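Local coordinates for outer membrane protein Omp121 (Bacteroides thetaiotaomicron, PDB 5FQ8) that probably imports nutrients across the outer membrane as a calcium-binding, TonB-dependent receptor, a beta-barrel closed by a plug domain, at residues Pro108-Thr113 with Thr452-Ile457; Gly154-Asn159 with Asn481-Lys486; Asp59-Leu64 with Gly160-Thr165. One frame throughout, in Å; residues are numbered along the deposited sequence.

Contact 1: Pro108-Thr113 with Thr452-Ile457; sequences PLNNST and TRRREI. With C8E ((hydroxyethyloxy)tri(ethyloxy)octane), chain U; KR0 (3-decanoyloxypropyl decanoate), chain K.
Asn110 reaches the barrel wall with its side-chain amide, and Glu456 receives it. CB of Asn110 lies 3.7 Å from OE2 of Glu456. CG of Asn110, placed anti to the backbone N (chi1 175°), lies 3.5 Å from the same OE2 of Glu456, and this torsion turns the amide toward the strand. OD1 of Asn110 lies 4.1 Å from CD of Arg454 and takes a weak hydrogen bond from Ser112 N. Asn110 ND2 donates to OE2 of Glu456 at 2.5 Å, with an N-H...O angle of 156°. The carboxylate oxygen lies near the amide plane, but the nitrogen comes from well above the carboxylate plane. This is a plug-to-barrel contact of a TonB-dependent receptor: the loop before strand 113-115 meets strand 446-469. Asn110 ND2 also donates to OG of Ser112 at 2.8 Å; these two bonds and the weak one to OD1 are consistent with a set amide rotation. Ser112 in turn covers one face of the Arg454 guanidinium, its CB 3.5 Å from NE of Arg454. Arg454 runs extended from CG to NE to get there. Arg455 NH2 lies 2.8 Å from O9 of the detergent C8E, and Ile457 CD1 touches both C8E and the lipid KR0.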
loop_
_atom_site.group_PDB
_atom_site.type_symbol
_atom_site.label_atom_id
_atom_site.label_comp_id
_atom_site.label_asym_id
_atom_site.label_seq_id
_atom_site.Cartn_x
_atom_site.Cartn_y
_atom_site.Cartn_z
ATOM N N PRO B 108 26.398 16.780 17.059
ATOM C CA PRO B 108 25.358 17.257 16.154
ATOM C C PRO B 108 24.020 16.620 16.463
ATOM O O PRO B 108 23.931 15.436 16.783
ATOM C CB PRO B 108 25.878 16.841 14.780
ATOM C CG PRO B 108 27.351 16.840 14.945
ATOM C CD PRO B 108 27.609 16.375 16.333
ATOM N N LEU B 109 22.979 17.426 16.375
ATOM C CA LEU B 109 21.617 16.992 16.639
ATOM C C LEU B 109 20.861 16.852 15.329
ATOM O O LEU B 109 21.030 17.662 14.419
ATOM C CB LEU B 109 20.910 17.997 17.534
ATOM C CG LEU B 109 19.493 17.670 17.964
ATOM C CD1 LEU B 109 19.572 16.610 19.010
ATOM C CD2 LEU B 109 18.789 18.904 18.490
ATOM N N ASN B 110 20.027 15.827 15.226
ATOM C CA ASN B 110 19.234 15.681 14.019
ATOM C C ASN B 110 18.170 16.764 13.983
ATOM O O ASN B 110 17.442 16.963 14.956
ATOM C CB ASN B 110 18.599 14.293 13.941
ATOM C CG ASN B 110 17.664 14.153 12.762
ATOM O OD1 ASN B 110 16.451 14.188 12.920
ATOM N ND2 ASN B 110 18.224 14.013 11.569
ATOM N N ASN B 111 18.087 17.468 12.865
ATOM C CA ASN B 111 17.135 18.549 12.693
ATOM C C ASN B 111 16.335 18.328 11.429
ATOM O O ASN B 111 16.182 19.210 10.587
ATOM C CB ASN B 111 17.848 19.896 12.668
ATOM C CG ASN B 111 16.890 21.055 12.682
ATOM O OD1 ASN B 111 15.807 20.969 13.248
ATOM N ND2 ASN B 111 17.277 22.145 12.038
ATOM N N SER B 112 15.811 17.123 11.278
ATOM C CA SER B 112 15.063 16.781 10.083
ATOM C C SER B 112 13.630 17.237 10.229
ATOM O O SER B 112 13.068 17.212 11.320
ATOM C CB SER B 112 15.123 15.284 9.833
ATOM O OG SER B 112 16.460 14.888 9.603
ATOM N N THR B 113 13.041 17.663 9.130
ATOM C CA THR B 113 11.701 18.210 9.156
ATOM C C THR B 113 10.756 17.242 8.477
ATOM O O THR B 113 11.120 16.582 7.506
ATOM C CB THR B 113 11.661 19.583 8.483
ATOM O OG1 THR B 113 10.342 20.131 8.548
ATOM C CG2 THR B 113 12.102 19.492 7.056
ATOM N N THR B 452 9.046 5.916 8.946
ATOM C CA THR B 452 10.365 6.412 8.616
ATOM C C THR B 452 11.334 5.980 9.693
ATOM O O THR B 452 10.956 5.837 10.851
ATOM C CB THR B 452 10.383 7.933 8.472
ATOM O OG1 THR B 452 9.165 8.386 7.882
ATOM C CG2 THR B 452 11.527 8.338 7.592
ATOM N N ARG B 453 12.571 5.736 9.297
ATOM C CA ARG B 453 13.627 5.371 10.223
ATOM C C ARG B 453 14.836 6.210 9.872
ATOM O O ARG B 453 15.369 6.088 8.766
ATOM C CB ARG B 453 13.959 3.887 10.143
ATOM C CG ARG B 453 12.923 2.963 10.713
ATOM C CD ARG B 453 13.429 1.540 10.660
ATOM N NE ARG B 453 14.666 1.322 11.403
ATOM C CZ ARG B 453 15.600 0.458 11.028
ATOM N NH1 ARG B 453 15.437 -0.225 9.908
ATOM N NH2 ARG B 453 16.693 0.291 11.745
ATOM N N ARG B 454 15.249 7.067 10.799
ATOM C CA ARG B 454 16.399 7.939 10.645
ATOM C C ARG B 454 17.487 7.529 11.613
ATOM O O ARG B 454 17.203 7.079 12.718
ATOM C CB ARG B 454 16.031 9.385 10.925
ATOM C CG ARG B 454 15.527 10.119 9.747
ATOM C CD ARG B 454 15.097 11.507 10.100
ATOM N NE ARG B 454 14.200 12.005 9.075
ATOM C CZ ARG B 454 14.592 12.370 7.860
ATOM N NH1 ARG B 454 15.870 12.304 7.522
ATOM N NH2 ARG B 454 13.700 12.806 6.990
ATOM N N ARG B 455 18.733 7.721 11.210
ATOM C CA ARG B 455 19.823 7.352 12.097
ATOM C C ARG B 455 21.114 8.049 11.703
ATOM O O ARG B 455 21.542 7.965 10.555
ATOM C CB ARG B 455 19.993 5.837 12.093
ATOM C CG ARG B 455 21.078 5.291 12.959
ATOM C CD ARG B 455 20.858 3.823 13.192
ATOM N NE ARG B 455 21.854 3.275 14.101
ATOM C CZ ARG B 455 22.927 2.599 13.711
ATOM N NH1 ARG B 455 23.140 2.375 12.421
ATOM N NH2 ARG B 455 23.777 2.139 14.616
ATOM N N GLU B 456 21.735 8.751 12.641
ATOM C CA GLU B 456 23.008 9.402 12.396
ATOM C C GLU B 456 23.983 9.010 13.487
ATOM O O GLU B 456 23.599 8.790 14.633
ATOM C CB GLU B 456 22.866 10.915 12.348
ATOM C CG GLU B 456 21.629 11.420 11.601
ATOM C CD GLU B 456 21.519 12.928 11.617
ATOM O OE1 GLU B 456 22.353 13.554 12.300
ATOM O OE2 GLU B 456 20.615 13.485 10.952
ATOM N N ILE B 457 25.251 8.904 13.126
ATOM C CA ILE B 457 26.280 8.564 14.094
ATOM C C ILE B 457 27.459 9.485 13.875
ATOM O O ILE B 457 27.899 9.681 12.740
ATOM C CB ILE B 457 26.736 7.101 13.989
ATOM C CG1 ILE B 457 25.659 6.176 14.516
ATOM C CG2 ILE B 457 28.006 6.894 14.772
ATOM C CD1 ILE B 457 25.998 4.732 14.319
HETATM C C8 C8E U . 26.487 0.892 15.388
HETATM O O9 C8E U . 25.836 1.570 16.437
HETATM C C10 C8E U . 26.720 1.719 17.520
HETATM C C11 C8E U . 25.998 1.660 18.863
HETATM O O12 C8E U . 26.724 2.481 19.751
HETATM C C13 C8E U . 26.204 2.547 21.056
HETATM C C14 C8E U . 26.876 3.714 21.776
HETATM O O15 C8E U . 26.421 4.947 21.263
HETATM C C16 C8E U . 26.736 6.018 22.118
HETATM C C1 KR0 K . 32.626 6.137 10.323
HETATM O O1 KR0 K . 33.688 6.353 11.249
HETATM C C2 KR0 K . 31.404 6.812 10.908
HETATM C C3 KR0 K . 30.399 5.791 11.389
HETATM C C4 KR0 K . 31.441 1.252 15.387
HETATM O O4 KR0 K . 30.813 5.143 12.587
HETATM C C5 KR0 K . 30.062 3.967 12.996
HETATM C C6 KR0 K . 31.994 2.243 16.416
HETATM C C7 KR0 K . 34.216 5.259 12.049
HETATM C C8 KR0 K . 31.989 1.726 17.855
HETATM O O8 KR0 K . 29.159 3.602 12.278
HETATM C C9 KR0 K . 32.434 2.800 18.855
HETATM O O9 KR0 K . 34.446 4.188 11.524
HETATM C C10 KR0 K . 30.349 3.207 14.266
HETATM C C11 KR0 K . 31.138 1.920 14.040
HETATM C C12 KR0 K . 34.482 5.427 13.522
HETATM C C13 KR0 K . 35.833 4.805 13.855
HETATM C C14 KR0 K . 32.817 2.218 20.221
HETATM C C15 KR0 K . 32.900 3.278 21.318
HETATM C C16 KR0 K . 33.037 2.683 22.700
HETATM C C17 KR0 K . 36.407 5.356 15.156
HETATM C C18 KR0 K . 36.175 4.445 16.354
HETATM C C19 KR0 K . 36.639 5.149 17.627
HETATM C C20 KR0 K . 36.768 4.225 18.834
HETATM C C21 KR0 K . 37.175 5.019 20.079
HETATM C C22 KR0 K . 37.739 4.120 21.179
HETATM C C23 KR0 K . 37.883 4.812 22.520
#

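Contact 2: Gly154-Asn159 with Asn481-Lys486; sequences GSRAAN and NGNERK. With KR0 (3-decanoyloxypropyl decanoate), chain K.
The plug of this TonB-dependent receptor meets the barrel wall here, through two stacked arginines. Arg156 comes from the 3-10 turn 155-159, and Arg485 from strand 472-495. Their guanidinium groups lie one on the other, centres 4.3 Å apart and planes at 28°. The two chains slide past each other in opposite directions. NH1 of Arg156 therefore lies 3.9 Å from CD of Arg485, while CD of Arg156 lies over a face of the Arg485 guanidinium. Both chains bend at chi3, -86° in Arg156 and -88° in Arg485, which lets the flat groups lie one over the other. Glu456 lies close to both arginines, and its long, weak ion pair with Arg156 may offset part of their charge. Asn483 steadies the barrel arginine: NE of Arg485 donates to OD1 of Asn483 at 3.1 Å, in the carbonyl plane but tilted from the guanidinium plane. ND2 of Asn483 is 3.5 Å from NH2 of Arg156 and donates to Asn458. Gly482, Asn483 and Glu484 belong to the pocket of the lipid-like KR0, with Glu484 also salt-bridged to Arg522. Strand 472-495 runs between strands 446-469 and 513-534, while the turn packs against strand 582-596 through Ser155 and Ala158.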
loop_
_atom_site.group_PDB
_atom_site.type_symbol
_atom_site.label_atom_id
_atom_site.label_comp_id
_atom_site.label_asym_id
_atom_site.label_seq_id
_atom_site.Cartn_x
_atom_site.Cartn_y
_atom_site.Cartn_z
ATOM N N GLY B 154 32.486 21.012 10.930
ATOM C CA GLY B 154 32.449 20.506 9.575
ATOM C C GLY B 154 31.558 21.306 8.650
ATOM O O GLY B 154 31.161 22.438 8.933
ATOM N N SER B 155 31.223 20.676 7.523
ATOM C CA SER B 155 30.576 21.393 6.431
ATOM C C SER B 155 29.256 22.003 6.865
ATOM O O SER B 155 28.957 23.150 6.521
ATOM C CB SER B 155 30.363 20.460 5.248
ATOM O OG SER B 155 29.452 19.438 5.575
ATOM N N ARG B 156 28.467 21.271 7.648
ATOM C CA ARG B 156 27.154 21.781 8.020
ATOM C C ARG B 156 27.245 23.091 8.772
ATOM O O ARG B 156 26.244 23.801 8.880
ATOM C CB ARG B 156 26.393 20.757 8.854
ATOM C CG ARG B 156 26.153 19.458 8.147
ATOM C CD ARG B 156 25.381 18.520 9.006
ATOM N NE ARG B 156 26.241 17.750 9.886
ATOM C CZ ARG B 156 25.792 16.809 10.699
ATOM N NH1 ARG B 156 24.503 16.540 10.737
ATOM N NH2 ARG B 156 26.627 16.144 11.468
ATOM N N ALA B 157 28.425 23.440 9.271
ATOM C CA ALA B 157 28.566 24.644 10.071
ATOM C C ALA B 157 28.551 25.911 9.237
ATOM O O ALA B 157 28.448 26.999 9.806
ATOM C CB ALA B 157 29.851 24.572 10.887
ATOM N N ALA B 158 28.650 25.802 7.913
ATOM C CA ALA B 158 28.619 27.001 7.095
ATOM C C ALA B 158 27.276 27.685 7.180
ATOM O O ALA B 158 27.184 28.893 6.963
ATOM C CB ALA B 158 28.933 26.675 5.645
ATOM N N ASN B 159 26.232 26.944 7.485
ATOM C CA ASN B 159 24.931 27.555 7.656
ATOM C C ASN B 159 24.788 28.178 9.014
ATOM O O ASN B 159 23.696 28.623 9.367
ATOM C CB ASN B 159 23.824 26.527 7.421
ATOM C CG ASN B 159 23.495 26.362 5.955
ATOM O OD1 ASN B 159 23.207 27.326 5.260
ATOM N ND2 ASN B 159 23.577 25.142 5.469
ATOM N N ASN B 481 37.062 13.310 12.593
ATOM C CA ASN B 481 35.608 13.246 12.583
ATOM C C ASN B 481 35.152 12.081 11.714
ATOM O O ASN B 481 35.779 11.772 10.700
ATOM C CB ASN B 481 35.000 14.554 12.087
ATOM C CG ASN B 481 33.505 14.594 12.267
ATOM O OD1 ASN B 481 32.782 15.180 11.469
ATOM N ND2 ASN B 481 33.031 13.952 13.311
ATOM N N GLY B 482 34.070 11.430 12.125
ATOM C CA GLY B 482 33.463 10.396 11.320
ATOM C C GLY B 482 31.959 10.464 11.409
ATOM O O GLY B 482 31.395 10.393 12.503
ATOM N N ASN B 483 31.297 10.604 10.274
ATOM C CA ASN B 483 29.865 10.849 10.238
ATOM C C ASN B 483 29.170 9.799 9.377
ATOM O O ASN B 483 29.709 9.366 8.358
ATOM C CB ASN B 483 29.589 12.244 9.706
ATOM C CG ASN B 483 28.175 12.679 9.942
ATOM O OD1 ASN B 483 27.395 12.856 9.007
ATOM N ND2 ASN B 483 27.825 12.846 11.202
ATOM N N GLU B 484 27.970 9.400 9.785
ATOM C CA GLU B 484 27.179 8.434 9.039
ATOM C C GLU B 484 25.716 8.783 9.238
ATOM O O GLU B 484 25.213 8.706 10.352
ATOM C CB GLU B 484 27.470 7.015 9.507
ATOM C CG GLU B 484 26.897 5.945 8.597
ATOM C CD GLU B 484 26.883 4.575 9.219
ATOM O OE1 GLU B 484 25.962 4.283 10.007
ATOM O OE2 GLU B 484 27.799 3.786 8.922
ATOM N N ARG B 485 25.028 9.152 8.171
ATOM C CA ARG B 485 23.627 9.542 8.257
ATOM C C ARG B 485 22.807 8.632 7.357
ATOM O O ARG B 485 23.187 8.386 6.212
ATOM C CB ARG B 485 23.447 11.018 7.880
ATOM C CG ARG B 485 24.064 11.978 8.880
ATOM C CD ARG B 485 23.790 13.426 8.553
ATOM N NE ARG B 485 24.805 13.966 7.666
ATOM C CZ ARG B 485 24.628 15.049 6.937
ATOM N NH1 ARG B 485 23.478 15.681 7.006
ATOM N NH2 ARG B 485 25.586 15.491 6.149
ATOM N N LYS B 486 21.696 8.125 7.876
ATOM C CA LYS B 486 20.891 7.153 7.157
ATOM C C LYS B 486 19.424 7.452 7.379
ATOM O O LYS B 486 19.005 7.744 8.495
ATOM C CB LYS B 486 21.211 5.725 7.606
ATOM C CG LYS B 486 20.420 4.621 6.930
ATOM C CD LYS B 486 20.775 3.271 7.514
ATOM C CE LYS B 486 20.070 2.142 6.798
ATOM N NZ LYS B 486 20.262 0.819 7.444
HETATM C C1 KR0 K . 32.626 6.137 10.323
HETATM O O1 KR0 K . 33.688 6.353 11.249
HETATM C C2 KR0 K . 31.404 6.812 10.908
HETATM C C3 KR0 K . 30.399 5.791 11.389
HETATM C C4 KR0 K . 31.441 1.252 15.387
HETATM O O4 KR0 K . 30.813 5.143 12.587
HETATM C C5 KR0 K . 30.062 3.967 12.996
HETATM C C6 KR0 K . 31.994 2.243 16.416
HETATM C C7 KR0 K . 34.216 5.259 12.049
HETATM C C8 KR0 K . 31.989 1.726 17.855
HETATM O O8 KR0 K . 29.159 3.602 12.278
HETATM C C9 KR0 K . 32.434 2.800 18.855
HETATM O O9 KR0 K . 34.446 4.188 11.524
HETATM C C10 KR0 K . 30.349 3.207 14.266
HETATM C C11 KR0 K . 31.138 1.920 14.040
HETATM C C12 KR0 K . 34.482 5.427 13.522
HETATM C C13 KR0 K . 35.833 4.805 13.855
HETATM C C14 KR0 K . 32.817 2.218 20.221
HETATM C C15 KR0 K . 32.900 3.278 21.318
HETATM C C16 KR0 K . 33.037 2.683 22.700
HETATM C C17 KR0 K . 36.407 5.356 15.156
HETATM C C18 KR0 K . 36.175 4.445 16.354
HETATM C C19 KR0 K . 36.639 5.149 17.627
HETATM C C20 KR0 K . 36.768 4.225 18.834
HETATM C C21 KR0 K . 37.175 5.019 20.079
HETATM C C22 KR0 K . 37.739 4.120 21.179
HETATM C C23 KR0 K . 37.883 4.812 22.520
#

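Contact 3: Asp59-Leu64 with Gly160-Thr165; sequences DVMSSL and GVVMIT
The two backbones stay well apart, with CA atoms of Val60 and Ile164 9.8 Å from each other, so the side chains alone bridge them. Residues 59-64 form a turn with a short 3-10 piece, and 161-165 is a strand. Two apolar pairs meet tip to tip. CG1 of Val60 lies 3.9 Å from CD1 of Ile164. The methyl CE of Met61 reaches CG1 of Val162. Met61 gets there by bending at chi2 (-66°) before its end extends across the gap. In the strand, CG1 of Val162 is anti to the backbone N (chi1 172°), which sets this methyl against the methionine. All four side chains are buried. The turn is tied by its own bonds: Asp59 takes weak hydrogen bonds from the backbone N of Met61 and of Ser62, and Leu64 N donates to Met61 O at 3.1 Å. This is hydrophobic core packing inside the plug domain, away from the metal and KR0 sites. Strand 161-166 lies between strands 138-144 and 101-103 in a four-stranded mixed sheet. Met141 of strand 138-144 touches Val60 and Met61, Tyr102 of strand 101-103 touches Met61 and Val162, and Ile52 of helix 49-54 packs on Val60.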
loop_
_atom_site.group_PDB
_atom_site.type_symbol
_atom_site.label_atom_id
_atom_site.label_comp_id
_atom_site.label_asym_id
_atom_site.label_seq_id
_atom_site.Cartn_x
_atom_site.Cartn_y
_atom_site.Cartn_z
ATOM N N ASP B 59 9.114 25.021 22.421
ATOM C CA ASP B 59 10.197 24.949 21.467
ATOM C C ASP B 59 11.342 25.814 21.964
ATOM O O ASP B 59 11.120 26.872 22.552
ATOM C CB ASP B 59 9.654 25.403 20.115
ATOM C CG ASP B 59 10.717 25.808 19.186
ATOM O OD1 ASP B 59 11.613 24.998 18.920
ATOM O OD2 ASP B 59 10.660 26.947 18.716
ATOM N N VAL B 60 12.567 25.345 21.764
ATOM C CA VAL B 60 13.713 26.092 22.253
ATOM C C VAL B 60 13.996 27.333 21.424
ATOM O O VAL B 60 14.608 28.269 21.940
ATOM C CB VAL B 60 14.933 25.155 22.301
ATOM C CG1 VAL B 60 16.118 25.734 21.598
ATOM C CG2 VAL B 60 15.291 24.904 23.710
ATOM N N MET B 61 13.518 27.387 20.182
ATOM C CA MET B 61 13.927 28.399 19.221
ATOM C C MET B 61 12.920 29.506 18.993
ATOM O O MET B 61 13.324 30.613 18.661
ATOM C CB MET B 61 14.218 27.742 17.882
ATOM C CG MET B 61 15.445 26.937 17.909
ATOM S SD MET B 61 16.779 28.048 18.160
ATOM C CE MET B 61 18.026 26.976 18.727
ATOM N N SER B 62 11.623 29.243 19.113
ATOM C CA SER B 62 10.656 30.211 18.619
ATOM C C SER B 62 10.552 31.430 19.516
ATOM O O SER B 62 10.065 32.477 19.073
ATOM C CB SER B 62 9.291 29.553 18.448
ATOM O OG SER B 62 8.696 29.217 19.679
ATOM N N SER B 63 11.010 31.316 20.760
ATOM C CA SER B 63 11.032 32.465 21.645
ATOM C C SER B 63 12.037 33.506 21.178
ATOM O O SER B 63 11.829 34.703 21.394
ATOM C CB SER B 63 11.350 32.012 23.069
ATOM O OG SER B 63 12.595 31.344 23.115
ATOM N N LEU B 64 13.119 33.080 20.538
ATOM C CA LEU B 64 14.154 33.984 20.063
ATOM C C LEU B 64 13.806 34.640 18.734
ATOM O O LEU B 64 14.699 35.186 18.083
ATOM C CB LEU B 64 15.478 33.236 19.940
ATOM C CG LEU B 64 15.855 32.516 21.218
ATOM C CD1 LEU B 64 17.013 31.596 20.999
ATOM C CD2 LEU B 64 16.204 33.560 22.239
ATOM N N GLY B 160 25.877 28.247 9.760
ATOM C CA GLY B 160 25.834 28.659 11.141
ATOM C C GLY B 160 25.723 27.475 12.079
ATOM O O GLY B 160 25.402 26.347 11.693
ATOM N N VAL B 161 25.992 27.743 13.348
ATOM C CA VAL B 161 25.945 26.721 14.382
ATOM C C VAL B 161 25.134 27.234 15.556
ATOM O O VAL B 161 25.291 28.384 15.969
ATOM C CB VAL B 161 27.358 26.325 14.848
ATOM C CG1 VAL B 161 27.248 25.334 15.955
ATOM C CG2 VAL B 161 28.149 25.746 13.711
ATOM N N VAL B 162 24.269 26.392 16.089
ATOM C CA VAL B 162 23.532 26.694 17.307
ATOM C C VAL B 162 24.047 25.756 18.387
ATOM O O VAL B 162 23.598 24.612 18.494
ATOM C CB VAL B 162 22.023 26.540 17.131
ATOM C CG1 VAL B 162 21.375 26.677 18.461
ATOM C CG2 VAL B 162 21.496 27.570 16.184
ATOM N N MET B 163 24.988 26.229 19.187
ATOM C CA MET B 163 25.557 25.431 20.257
ATOM C C MET B 163 24.680 25.546 21.488
ATOM O O MET B 163 24.577 26.620 22.080
ATOM C CB MET B 163 26.972 25.890 20.572
ATOM C CG MET B 163 28.017 25.333 19.668
ATOM S SD MET B 163 29.534 26.230 19.886
ATOM C CE MET B 163 29.580 26.379 21.668
ATOM N N ILE B 164 24.077 24.464 21.876
ATOM C CA ILE B 164 23.296 24.418 23.103
ATOM C C ILE B 164 24.109 23.718 24.185
ATOM O O ILE B 164 24.932 22.848 23.894
ATOM C CB ILE B 164 21.942 23.731 22.846
ATOM C CG1 ILE B 164 21.083 24.628 21.970
ATOM C CG2 ILE B 164 21.208 23.437 24.131
ATOM C CD1 ILE B 164 19.692 24.109 21.796
ATOM N N THR B 165 23.946 24.155 25.435
ATOM C CA THR B 165 24.604 23.515 26.570
ATOM C C THR B 165 23.579 23.261 27.658
ATOM O O THR B 165 22.900 24.186 28.106
ATOM C CB THR B 165 25.755 24.357 27.112
ATOM O OG1 THR B 165 26.740 24.548 26.096
ATOM C CG2 THR B 165 26.404 23.651 28.254
#

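How the contacts relate
Contacts 1 and 2 are neighbours, with centres about 12 Å apart. They use adjacent antiparallel barrel strands, 446-469 and 472-495, which follow each other in the chain. The strands share probable backbone hydrogen bonds, Arg455 with Lys486 and Ile457 with Glu484. On the plug side Pro108 packs on Arg156, and both contacts touch KR0. Contact 3 lies inside the plug, about 17 Å from contact 1 and 18 Å from contact 2, centre to centre. Its strand segment 160-165 directly follows 154-159. Along the chain the order is 59-64, 108-113, 154-159, 160-165, 452-457 and 481-486. Contact 3 packs the plug's own core, whereas contacts 1 and 2 hold that plug against one part of the barrel wall.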